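PDB 1YHT: DspB from Aggregatibacter actinomycetemcomitans, which probably hydrolyses terminal N-acetylhexosamine residues of polysaccharides as a family 20 glycoside hydrolase, releasing bacterial cells from biofilm. Local coordinates for residues S238-T243 with E251-R256. Sequence-based numbering, arbitrary orientation.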
ATOM      1  N   SER A 238       8.901   2.558   8.251  1.00 11.07           N
ATOM      2  CA  SER A 238      10.155   2.223   8.915  1.00 12.02           C
ATOM      3  C   SER A 238      11.238   3.248   8.547  1.00 12.69           C
ATOM      4  O   SER A 238      11.325   3.692   7.388  1.00 12.83           O
ATOM      5  CB  SER A 238      10.597   0.845   8.458  1.00 10.70           C
ATOM      6  OG  SER A 238      11.739   0.419   9.170  1.00 11.77           O
ATOM      7  N   TYR A 239      12.084   3.576   9.520  1.00 14.28           N
ATOM      8  CA  TYR A 239      13.273   4.398   9.285  1.00 14.68           C
ATOM      9  C   TYR A 239      14.272   3.709   8.367  1.00 15.43           C
ATOM     10  O   TYR A 239      15.028   4.370   7.660  1.00 15.68           O
ATOM     11  CB  TYR A 239      13.947   4.701  10.636  1.00 15.57           C
ATOM     12  CG  TYR A 239      14.695   6.020  10.821  1.00 15.74           C
ATOM     13  CD1 TYR A 239      15.127   6.382  12.095  1.00 16.75           C
ATOM     14  CD2 TYR A 239      15.018   6.874   9.756  1.00 17.99           C
ATOM     15  CE1 TYR A 239      15.817   7.551  12.335  1.00 15.22           C
ATOM     16  CE2 TYR A 239      15.756   8.064   9.993  1.00 16.28           C
ATOM     17  CZ  TYR A 239      16.153   8.374  11.302  1.00 17.81           C
ATOM     18  OH  TYR A 239      16.830   9.524  11.613  1.00 16.84           O
ATOM     19  N   ASP A 240      14.305   2.384   8.380  1.00 15.69           N
ATOM     20  CA  ASP A 240      15.400   1.657   7.736  1.00 16.60           C
ATOM     21  C   ASP A 240      15.013   0.423   6.935  1.00 16.06           C
ATOM     22  O   ASP A 240      15.871  -0.428   6.584  1.00 15.23           O
ATOM     23  CB  ASP A 240      16.449   1.315   8.809  1.00 18.24           C
ATOM     24  CG  ASP A 240      15.865   0.515   9.983  1.00 18.52           C
ATOM     25  OD1 ASP A 240      14.806  -0.151   9.799  1.00 18.72           O
ATOM     26  OD2 ASP A 240      16.477   0.556  11.074  1.00 18.79           O
ATOM     27  N   GLY A 241      13.734   0.338   6.586  1.00 15.58           N
ATOM     28  CA  GLY A 241      13.256  -0.739   5.769  1.00 16.13           C
ATOM     29  C   GLY A 241      13.222  -2.054   6.495  1.00 16.16           C
ATOM     30  O   GLY A 241      13.128  -3.113   5.879  1.00 15.99           O
ATOM     31  N   ASP A 242      13.310  -1.979   7.814  1.00 17.57           N
ATOM     32  CA  ASP A 242      13.377  -3.153   8.669  1.00 18.74           C
ATOM     33  C   ASP A 242      14.483  -4.099   8.244  1.00 19.62           C
ATOM     34  O   ASP A 242      14.326  -5.301   8.337  1.00 18.23           O
ATOM     35  CB  ASP A 242      12.019  -3.911   8.704  1.00 18.58           C
ATOM     36  CG  ASP A 242      10.922  -3.101   9.342  1.00 19.06           C
ATOM     37  OD1 ASP A 242      11.233  -2.058   9.984  1.00 18.84           O
ATOM     38  OD2 ASP A 242       9.750  -3.531   9.207  1.00 17.06           O
ATOM     39  N   THR A 243      15.606  -3.545   7.806  1.00 20.94           N
ATOM     40  CA  THR A 243      16.777  -4.365   7.476  1.00 22.99           C
ATOM     41  C   THR A 243      17.312  -5.034   8.751  1.00 24.87           C
ATOM     42  O   THR A 243      17.317  -4.466   9.838  1.00 24.15           O
ATOM     43  CB  THR A 243      17.913  -3.549   6.745  1.00 22.98           C
ATOM     44  OG1 THR A 243      19.005  -4.412   6.414  1.00 25.52           O
ATOM     45  CG2 THR A 243      18.432  -2.441   7.618  1.00 23.01           C
ATOM     46  N   GLU A 251      23.442   3.117   8.142  1.00 27.23           N
ATOM     47  CA  GLU A 251      23.513   3.986   6.939  1.00 27.49           C
ATOM     48  C   GLU A 251      22.161   4.619   6.623  1.00 26.29           C
ATOM     49  O   GLU A 251      22.057   5.823   6.359  1.00 25.43           O
ATOM     50  CB  GLU A 251      23.920   3.199   5.692  1.00 28.52           C
ATOM     51  CG  GLU A 251      25.226   2.445   5.806  1.00 32.18           C
ATOM     52  CD  GLU A 251      26.065   2.569   4.562  1.00 36.55           C
ATOM     53  OE1 GLU A 251      25.487   2.635   3.429  1.00 40.16           O
ATOM     54  OE2 GLU A 251      27.307   2.614   4.740  1.00 40.22           O
ATOM     55  N   ARG A 252      21.118   3.794   6.610  1.00 24.90           N
ATOM     56  CA  ARG A 252      19.784   4.314   6.245  1.00 24.37           C
ATOM     57  C   ARG A 252      19.313   5.368   7.243  1.00 23.02           C
ATOM     58  O   ARG A 252      18.774   6.403   6.864  1.00 22.35           O
ATOM     59  CB  ARG A 252      18.768   3.185   6.011  1.00 24.40           C
ATOM     60  CG  ARG A 252      19.356   2.125   5.114  1.00 27.25           C
ATOM     61  CD  ARG A 252      18.568   1.630   3.998  1.00 29.54           C
ATOM     62  NE  ARG A 252      17.750   0.510   4.367  1.00 30.35           N
ATOM     63  CZ  ARG A 252      17.544  -0.583   3.630  1.00 29.16           C
ATOM     64  NH1 ARG A 252      18.150  -0.805   2.475  1.00 30.56           N
ATOM     65  NH2 ARG A 252      16.729  -1.492   4.081  1.00 26.85           N
ATOM     66  N   ARG A 253      19.578   5.147   8.519  1.00 22.30           N
ATOM     67  CA  ARG A 253      19.157   6.112   9.536  1.00 22.24           C
ATOM     68  C   ARG A 253      19.899   7.444   9.455  1.00 22.43           C
ATOM     69  O   ARG A 253      19.388   8.488   9.870  1.00 23.08           O
ATOM     70  CB  ARG A 253      19.323   5.494  10.919  1.00 22.09           C
ATOM     71  CG  ARG A 253      18.291   4.467  11.222  1.00 20.01           C
ATOM     72  CD  ARG A 253      18.599   3.673  12.486  1.00 22.92           C
ATOM     73  NE  ARG A 253      17.471   2.772  12.709  1.00 21.48           N
ATOM     74  CZ  ARG A 253      16.417   3.031  13.473  1.00 21.11           C
ATOM     75  NH1 ARG A 253      16.353   4.124  14.202  1.00 19.43           N
ATOM     76  NH2 ARG A 253      15.438   2.138  13.540  1.00 21.64           N
ATOM     77  N   ASP A 254      21.109   7.401   8.916  1.00 22.29           N
ATOM     78  CA  ASP A 254      21.902   8.606   8.711  1.00 22.51           C
ATOM     79  C   ASP A 254      21.519   9.300   7.424  1.00 21.92           C
ATOM     80  O   ASP A 254      21.659  10.492   7.292  1.00 22.41           O
ATOM     81  CB  ASP A 254      23.380   8.239   8.644  1.00 22.66           C
ATOM     82  CG  ASP A 254      24.265   9.460   8.665  1.00 24.99           C
ATOM     83  OD1 ASP A 254      24.111  10.285   9.607  1.00 27.57           O
ATOM     84  OD2 ASP A 254      25.064   9.609   7.709  1.00 26.83           O
ATOM     85  N   MET A 255      21.051   8.535   6.456  1.00 21.26           N
ATOM     86  CA  MET A 255      20.759   9.091   5.148  1.00 20.82           C
ATOM     87  C   MET A 255      19.298   9.505   5.015  1.00 19.15           C
ATOM     88  O   MET A 255      18.985  10.501   4.422  1.00 17.35           O
ATOM     89  CB  MET A 255      21.017   8.026   4.113  1.00 21.82           C
ATOM     90  CG  MET A 255      22.386   7.999   3.517  1.00 27.25           C
ATOM     91  SD  MET A 255      22.484   6.585   2.378  1.00 35.51           S
ATOM     92  CE  MET A 255      20.976   6.659   1.382  1.00 35.70           C
ATOM     93  N   ARG A 256      18.398   8.667   5.510  1.00 18.08           N
ATOM     94  CA  ARG A 256      16.975   8.903   5.331  1.00 17.15           C
ATOM     95  C   ARG A 256      16.457   9.989   6.263  1.00 15.90           C
ATOM     96  O   ARG A 256      17.040  10.263   7.313  1.00 14.48           O
ATOM     97  CB  ARG A 256      16.207   7.618   5.568  1.00 16.81           C
ATOM     98  CG  ARG A 256      16.490   6.584   4.519  1.00 19.15           C
ATOM     99  CD  ARG A 256      15.602   5.391   4.659  1.00 19.52           C
ATOM    100  NE  ARG A 256      15.872   4.396   3.636  1.00 18.93           N
ATOM    101  CZ  ARG A 256      15.152   3.297   3.441  1.00 21.43           C
ATOM    102  NH1 ARG A 256      14.096   3.037   4.197  1.00 21.60           N
ATOM    103  NH2 ARG A 256      15.495   2.447   2.486  1.00 22.82           N
TER
HETATM  104  O   HOH W   1      17.282  11.286   9.733  1.00 17.33           O
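Tyr239 and Arg253 bury the most surface where the loop 238-243 meets the last turn of the helix that follows it. CG of Arg253 sits over one face of the Tyr239 ring, offset toward its rim and 4.0 Å from the centroid, a CH-pi contact. From CG the arginine chain runs extended to NE (chi2 170°), and the guanidinium beyond it lies with one face over Tyr239 CB. At its edge the same group grips Asp240 side-on in a salt bridge: Arg253 NE (2.9 Å) and NH2 (3.1 Å) both bond to Asp240 OD2, approaching from one face of the carboxylate. NH2 of Arg253 also forms a salt bridge with Asp308, so the one guanidinium faces two carboxylates. The Tyr239 hydroxyl donates to a water that in turn donates to Arg256 O, just past the helix, both bonds being 2.6 Å long. Arg252, bent at chi2 and chi3, repeats the side-on grip on a backbone atom, with NH2 2.9 Å and NE 3.1 Å from Asp240 O, which lies in the guanidinium plane. Tyr239 O, buried against Arg256 CD, has no polar partner. Two neighbouring arginines thus hold one aspartate, Arg252 by its backbone carbonyl and Arg253 by its carboxylate, an illustration of how a strand-to-helix loop is fastened to its own helix, here after strand 233-236 in the beta/alpha (TIM) barrel of a family 20 glycoside hydrolase.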